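Local coordinates for protein regulator of nonsense transcripts 2 (Homo sapiens, PDB 4CEK) that acts as a nonsense-mediated mRNA decay factor, the fragment here being the second of its three MIF4G domains, at residues A[233-238]-A[271-276]; A[223-228]-A[257-262]. All coordinates share one frame; numbering follows the deposited sequence.

Contact 1 of 2, residues A[233-238]-A[271-276]; sequences DTLHCL and HLRTSV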
loop_
_atom_site.group_PDB
_atom_site.type_symbol
_atom_site.label_atom_id
_atom_site.label_comp_id
_atom_site.label_asym_id
_atom_site.label_seq_id
_atom_site.Cartn_x
_atom_site.Cartn_y
_atom_site.Cartn_z
ATOM N N ASP A 233 -10.060 -5.714 6.404
ATOM C CA ASP A 233 -8.604 -6.038 6.408
ATOM C C ASP A 233 -7.762 -5.027 7.152
ATOM O O ASP A 233 -6.902 -5.355 7.983
ATOM C CB ASP A 233 -8.021 -5.980 4.988
ATOM C CG ASP A 233 -8.110 -7.277 4.230
ATOM O OD1 ASP A 233 -7.839 -8.340 4.837
ATOM O OD2 ASP A 233 -8.404 -7.210 3.008
ATOM N N THR A 234 -7.938 -3.769 6.767
ATOM C CA THR A 234 -7.122 -2.711 7.298
ATOM C C THR A 234 -7.522 -2.341 8.743
ATOM O O THR A 234 -6.671 -1.971 9.534
ATOM C CB THR A 234 -7.213 -1.509 6.369
ATOM O OG1 THR A 234 -6.852 -1.959 5.048
ATOM C CG2 THR A 234 -6.289 -0.355 6.868
ATOM N N LEU A 235 -8.805 -2.437 9.076
ATOM C CA LEU A 235 -9.216 -2.340 10.479
ATOM C C LEU A 235 -8.595 -3.423 11.354
ATOM O O LEU A 235 -8.285 -3.170 12.523
ATOM C CB LEU A 235 -10.736 -2.364 10.629
ATOM C CG LEU A 235 -11.382 -1.037 10.191
ATOM C CD1 LEU A 235 -12.899 -1.155 10.033
ATOM C CD2 LEU A 235 -11.020 0.033 11.195
ATOM N N HIS A 236 -8.402 -4.625 10.808
ATOM C CA HIS A 236 -7.693 -5.634 11.578
ATOM C C HIS A 236 -6.243 -5.257 11.809
ATOM O O HIS A 236 -5.688 -5.469 12.901
ATOM C CB HIS A 236 -7.785 -6.997 10.949
ATOM C CG HIS A 236 -6.933 -7.993 11.653
ATOM N ND1 HIS A 236 -5.695 -8.322 11.220
ATOM C CD2 HIS A 236 -7.122 -8.648 12.882
ATOM C CE1 HIS A 236 -5.151 -9.204 12.100
ATOM N NE2 HIS A 236 -6.024 -9.385 13.116
ATOM N N CYS A 237 -5.609 -4.675 10.799
ATOM C CA CYS A 237 -4.290 -4.138 10.961
ATOM C C CYS A 237 -4.223 -3.169 12.119
ATOM O O CYS A 237 -3.349 -3.248 12.956
ATOM C CB CYS A 237 -3.847 -3.438 9.666
ATOM S SG CYS A 237 -3.422 -4.607 8.358
ATOM N N LEU A 238 -5.171 -2.254 12.162
ATOM C CA LEU A 238 -5.186 -1.235 13.184
ATOM C C LEU A 238 -5.423 -1.833 14.554
ATOM O O LEU A 238 -4.705 -1.521 15.509
ATOM C CB LEU A 238 -6.278 -0.233 12.830
ATOM C CG LEU A 238 -6.485 0.975 13.698
ATOM C CD1 LEU A 238 -5.156 1.645 14.025
ATOM C CD2 LEU A 238 -7.464 1.862 12.927
ATOM N N HIS A 271 -17.322 3.532 9.394
ATOM C CA HIS A 271 -17.323 4.703 10.260
ATOM C C HIS A 271 -17.324 4.365 11.723
ATOM O O HIS A 271 -16.460 4.843 12.488
ATOM C CB HIS A 271 -18.506 5.628 9.938
ATOM C CG HIS A 271 -18.732 6.700 10.989
ATOM N ND1 HIS A 271 -19.905 6.868 11.606
ATOM C CD2 HIS A 271 -17.856 7.628 11.554
ATOM C CE1 HIS A 271 -19.793 7.850 12.509
ATOM N NE2 HIS A 271 -18.538 8.308 12.475
ATOM N N LEU A 272 -18.263 3.517 12.118
ATOM C CA LEU A 272 -18.512 3.216 13.526
ATOM C C LEU A 272 -17.362 2.491 14.163
ATOM O O LEU A 272 -17.053 2.701 15.332
ATOM C CB LEU A 272 -19.821 2.394 13.682
ATOM C CG LEU A 272 -20.223 1.802 15.063
ATOM C CD1 LEU A 272 -21.736 1.680 15.247
ATOM C CD2 LEU A 272 -19.563 0.439 15.298
ATOM N N ARG A 273 -16.722 1.605 13.414
ATOM C CA ARG A 273 -15.639 0.802 13.989
ATOM C C ARG A 273 -14.347 1.578 14.033
ATOM O O ARG A 273 -13.543 1.386 14.958
ATOM C CB ARG A 273 -15.440 -0.472 13.210
ATOM C CG ARG A 273 -14.778 -1.553 14.036
ATOM C CD ARG A 273 -14.232 -2.645 13.140
ATOM N NE ARG A 273 -14.818 -3.950 13.436
ATOM C CZ ARG A 273 -14.861 -4.974 12.582
ATOM N NH1 ARG A 273 -14.328 -4.864 11.362
ATOM N NH2 ARG A 273 -15.430 -6.128 12.963
ATOM N N THR A 274 -14.141 2.441 13.031
ATOM C CA THR A 274 -13.019 3.379 13.022
ATOM C C THR A 274 -13.075 4.287 14.262
ATOM O O THR A 274 -12.112 4.407 15.031
ATOM C CB THR A 274 -13.032 4.224 11.738
ATOM O OG1 THR A 274 -13.164 3.349 10.602
ATOM C CG2 THR A 274 -11.732 5.028 11.579
ATOM N N SER A 275 -14.246 4.851 14.468
ATOM C CA SER A 275 -14.530 5.739 15.574
ATOM C C SER A 275 -14.308 5.102 16.915
ATOM O O SER A 275 -13.711 5.699 17.799
ATOM C CB SER A 275 -15.972 6.180 15.505
ATOM O OG SER A 275 -16.233 6.923 16.658
ATOM N N VAL A 276 -14.769 3.870 17.075
ATOM C CA VAL A 276 -14.505 3.156 18.314
ATOM C C VAL A 276 -13.004 3.058 18.528
ATOM O O VAL A 276 -12.511 3.322 19.632
ATOM C CB VAL A 276 -15.151 1.744 18.348
ATOM C CG1 VAL A 276 -14.672 0.992 19.575
ATOM C CG2 VAL A 276 -16.653 1.854 18.378
#

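Contact 2 of 2, residues A[223-228]-A[257-262]; sequences LTKFKM and LETCGR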
loop_
_atom_site.group_PDB
_atom_site.type_symbol
_atom_site.label_atom_id
_atom_site.label_comp_id
_atom_site.label_asym_id
_atom_site.label_seq_id
_atom_site.Cartn_x
_atom_site.Cartn_y
_atom_site.Cartn_z
ATOM N N LEU A 223 -3.614 1.155 -1.056
ATOM C CA LEU A 223 -4.395 0.023 -1.518
ATOM C C LEU A 223 -5.765 -0.035 -0.883
ATOM O O LEU A 223 -6.699 -0.526 -1.498
ATOM C CB LEU A 223 -3.600 -1.281 -1.283
ATOM C CG LEU A 223 -2.466 -1.445 -2.318
ATOM C CD1 LEU A 223 -1.462 -2.476 -1.902
ATOM C CD2 LEU A 223 -3.051 -1.782 -3.699
ATOM N N THR A 224 -5.906 0.478 0.339
ATOM C CA THR A 224 -7.192 0.449 1.027
ATOM C C THR A 224 -8.102 1.462 0.365
ATOM O O THR A 224 -9.319 1.197 0.141
ATOM C CB THR A 224 -7.034 0.810 2.528
ATOM O OG1 THR A 224 -6.163 -0.146 3.153
ATOM C CG2 THR A 224 -8.370 0.812 3.266
ATOM N N LYS A 225 -7.533 2.641 0.067
ATOM C CA LYS A 225 -8.311 3.701 -0.598
ATOM C C LYS A 225 -8.789 3.229 -1.973
ATOM O O LYS A 225 -9.811 3.670 -2.428
ATOM C CB LYS A 225 -7.534 5.052 -0.683
ATOM C CG LYS A 225 -7.489 5.824 0.656
ATOM C CD LYS A 225 -6.645 7.122 0.645
ATOM C CE LYS A 225 -5.185 6.891 0.295
ATOM N NZ LYS A 225 -4.281 8.073 0.552
ATOM N N PHE A 226 -8.053 2.318 -2.607
ATOM C CA PHE A 226 -8.475 1.732 -3.879
ATOM C C PHE A 226 -9.363 0.462 -3.741
ATOM O O PHE A 226 -9.731 -0.149 -4.753
ATOM C CB PHE A 226 -7.232 1.425 -4.731
ATOM C CG PHE A 226 -6.726 2.617 -5.495
ATOM C CD1 PHE A 226 -7.445 3.114 -6.546
ATOM C CD2 PHE A 226 -5.546 3.220 -5.153
ATOM C CE1 PHE A 226 -7.004 4.209 -7.248
ATOM C CE2 PHE A 226 -5.083 4.298 -5.835
ATOM C CZ PHE A 226 -5.808 4.797 -6.892
ATOM N N LYS A 227 -9.680 0.080 -2.500
ATOM C CA LYS A 227 -10.453 -1.122 -2.188
ATOM C C LYS A 227 -9.752 -2.405 -2.622
ATOM O O LYS A 227 -10.431 -3.381 -2.876
ATOM C CB LYS A 227 -11.856 -1.077 -2.823
ATOM C CG LYS A 227 -12.611 0.225 -2.603
ATOM C CD LYS A 227 -13.967 0.206 -3.302
ATOM C CE LYS A 227 -14.602 1.602 -3.329
ATOM N NZ LYS A 227 -15.616 1.788 -4.416
ATOM N N MET A 228 -8.420 -2.401 -2.742
ATOM C CA MET A 228 -7.672 -3.647 -2.928
ATOM C C MET A 228 -7.485 -4.368 -1.597
ATOM O O MET A 228 -7.464 -5.564 -1.570
ATOM C CB MET A 228 -6.341 -3.399 -3.594
ATOM C CG MET A 228 -6.472 -2.860 -5.019
ATOM S SD MET A 228 -7.342 -3.958 -6.210
ATOM C CE MET A 228 -9.035 -3.360 -6.182
ATOM N N LEU A 257 -3.199 5.709 9.781
ATOM C CA LEU A 257 -4.378 6.620 9.843
ATOM C C LEU A 257 -4.216 7.920 9.018
ATOM O O LEU A 257 -5.173 8.420 8.448
ATOM C CB LEU A 257 -4.755 6.935 11.297
ATOM C CG LEU A 257 -5.241 5.766 12.157
ATOM C CD1 LEU A 257 -5.136 6.052 13.680
ATOM C CD2 LEU A 257 -6.655 5.474 11.721
ATOM N N GLU A 258 -3.005 8.439 8.919
ATOM C CA GLU A 258 -2.735 9.557 8.021
ATOM C C GLU A 258 -2.978 9.188 6.545
ATOM O O GLU A 258 -3.395 10.024 5.746
ATOM C CB GLU A 258 -1.292 10.018 8.132
ATOM C CG GLU A 258 -0.886 10.835 9.353
ATOM C CD GLU A 258 0.608 11.174 9.290
ATOM O OE1 GLU A 258 1.079 11.510 8.168
ATOM O OE2 GLU A 258 1.319 11.064 10.324
ATOM N N THR A 259 -2.693 7.939 6.189
ATOM C CA THR A 259 -2.785 7.494 4.818
ATOM C C THR A 259 -4.253 7.216 4.482
ATOM O O THR A 259 -4.696 7.629 3.451
ATOM C CB THR A 259 -1.872 6.260 4.561
ATOM O OG1 THR A 259 -0.531 6.517 5.026
ATOM C CG2 THR A 259 -1.817 5.902 3.061
ATOM N N CYS A 260 -5.012 6.515 5.325
ATOM C CA CYS A 260 -6.399 6.107 4.957
ATOM C C CYS A 260 -7.443 6.231 6.040
ATOM O O CYS A 260 -8.567 5.810 5.823
ATOM C CB CYS A 260 -6.443 4.657 4.466
ATOM S SG CYS A 260 -6.095 3.361 5.709
ATOM N N GLY A 261 -7.116 6.847 7.174
ATOM C CA GLY A 261 -8.068 7.026 8.280
ATOM C C GLY A 261 -9.322 7.799 7.890
ATOM O O GLY A 261 -10.417 7.474 8.346
ATOM N N ARG A 262 -9.200 8.827 7.057
ATOM C CA ARG A 262 -10.398 9.576 6.694
ATOM C C ARG A 262 -11.297 8.760 5.813
ATOM O O ARG A 262 -12.510 8.809 5.980
ATOM C CB ARG A 262 -10.073 10.904 6.020
ATOM C CG ARG A 262 -9.695 11.990 7.008
ATOM C CD ARG A 262 -8.868 13.059 6.323
ATOM N NE ARG A 262 -8.631 14.204 7.186
ATOM C CZ ARG A 262 -7.994 15.312 6.816
ATOM N NH1 ARG A 262 -7.515 15.444 5.574
ATOM N NH2 ARG A 262 -7.839 16.297 7.697
#

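Contact 1 of 2, residues A[233-238]-A[271-276]
L235 reaches from helix 231-243 to helix 268-287 and divides its two methyl groups between neighbouring residues there. CD1 of L235 packs 3.7 Å from CD of R273 and lies at the edge of the guanidinium group, close to its plane, while CD2 of L235 comes within 4.0 Å of OG1 of T274. With CG of L235 anti to the carbonyl carbon (chi1 -74°), the isobutyl group points toward helix 268-287, meeting T274 at about a right angle. No hydrogen bond joins the two segments, and the nearest CA atoms, those of L235 and T274, are 7.3 Å apart. The arrangement is helix-on-helix packing within the all-helical MIF4G domain, between two helices that have helix 247-266 between them in the chain. The polar ends of R273 and T274 find their partners outside the two segments. The arginine chain, bent at chi3 (-121°), brings NH1 to OD1 of N232, just ahead of 233-238, so a hydrogen bond ties its end to the helix that carries L235. T274 turns its hydroxyl back onto its own helix, bonding to the carbonyl oxygen of S270. Farther along helix 268-287, L277 receives the side chains of both L235 and L238.

Contact 2 of 2, residues A[223-228]-A[257-262]
The last turn of helix 210-225 meets helix 247-266 with the CA atoms of K225 and C260 6.3 Å apart, and just past this approach the chain turns through a Schellman motif, in which K227 takes a positive phi of 63° and the amides of K227 and M228 bond back to T224 O and L223 O. K225 and C260 make the largest shares of the contact. CG of K225 packs 4.1 Å from CB of C260, and the lysine chain then bends at chi3 (-60°) to bring CD, CE and NZ past the carbonyl oxygen of T259. NZ of K225 donates a hydrogen bond of 3.0 Å to this T259 O, approaching tilted 21° from the carbonyl plane. The ammonium group also forms a salt bridge with E222, one turn earlier on its own helix, so it links an acid to a backbone oxygen of the other helix. Beside the lysine, CB of T224 rests 4.2 Å from SG of C260. The T224 and T259 hydroxyls turn back onto their own helices, bonding to I220 O and T255 O respectively. A methionine in place of K225 would probably leave T259 O without this donor and E222 without its salt-bridge mate. Around the contact, helix 169-179 packs against L223 and F226, L194 of helix 185-203 also touches L223, and helix 268-287 covers L257 through L278 and M281.

In the fold
The centres of contacts 1 and 2 lie about 11 Å apart, and their segments alternate along the chain: 223-228, 233-238, 257-262, then 271-276. They come from four successive helices, 210-225, 231-243, 247-266 and 268-287, and each contact joins a helix to the next but one. The two touch directly where T234 OG1 and T224 OG1 are 2.7 Å apart, a probable hydrogen bond, and through nonpolar packing of T234 CG2 on C260 and of L238 on L257. Because the pairings interleave and touch, the two contacts pack these four consecutive helices of the MIF4G domain against one another.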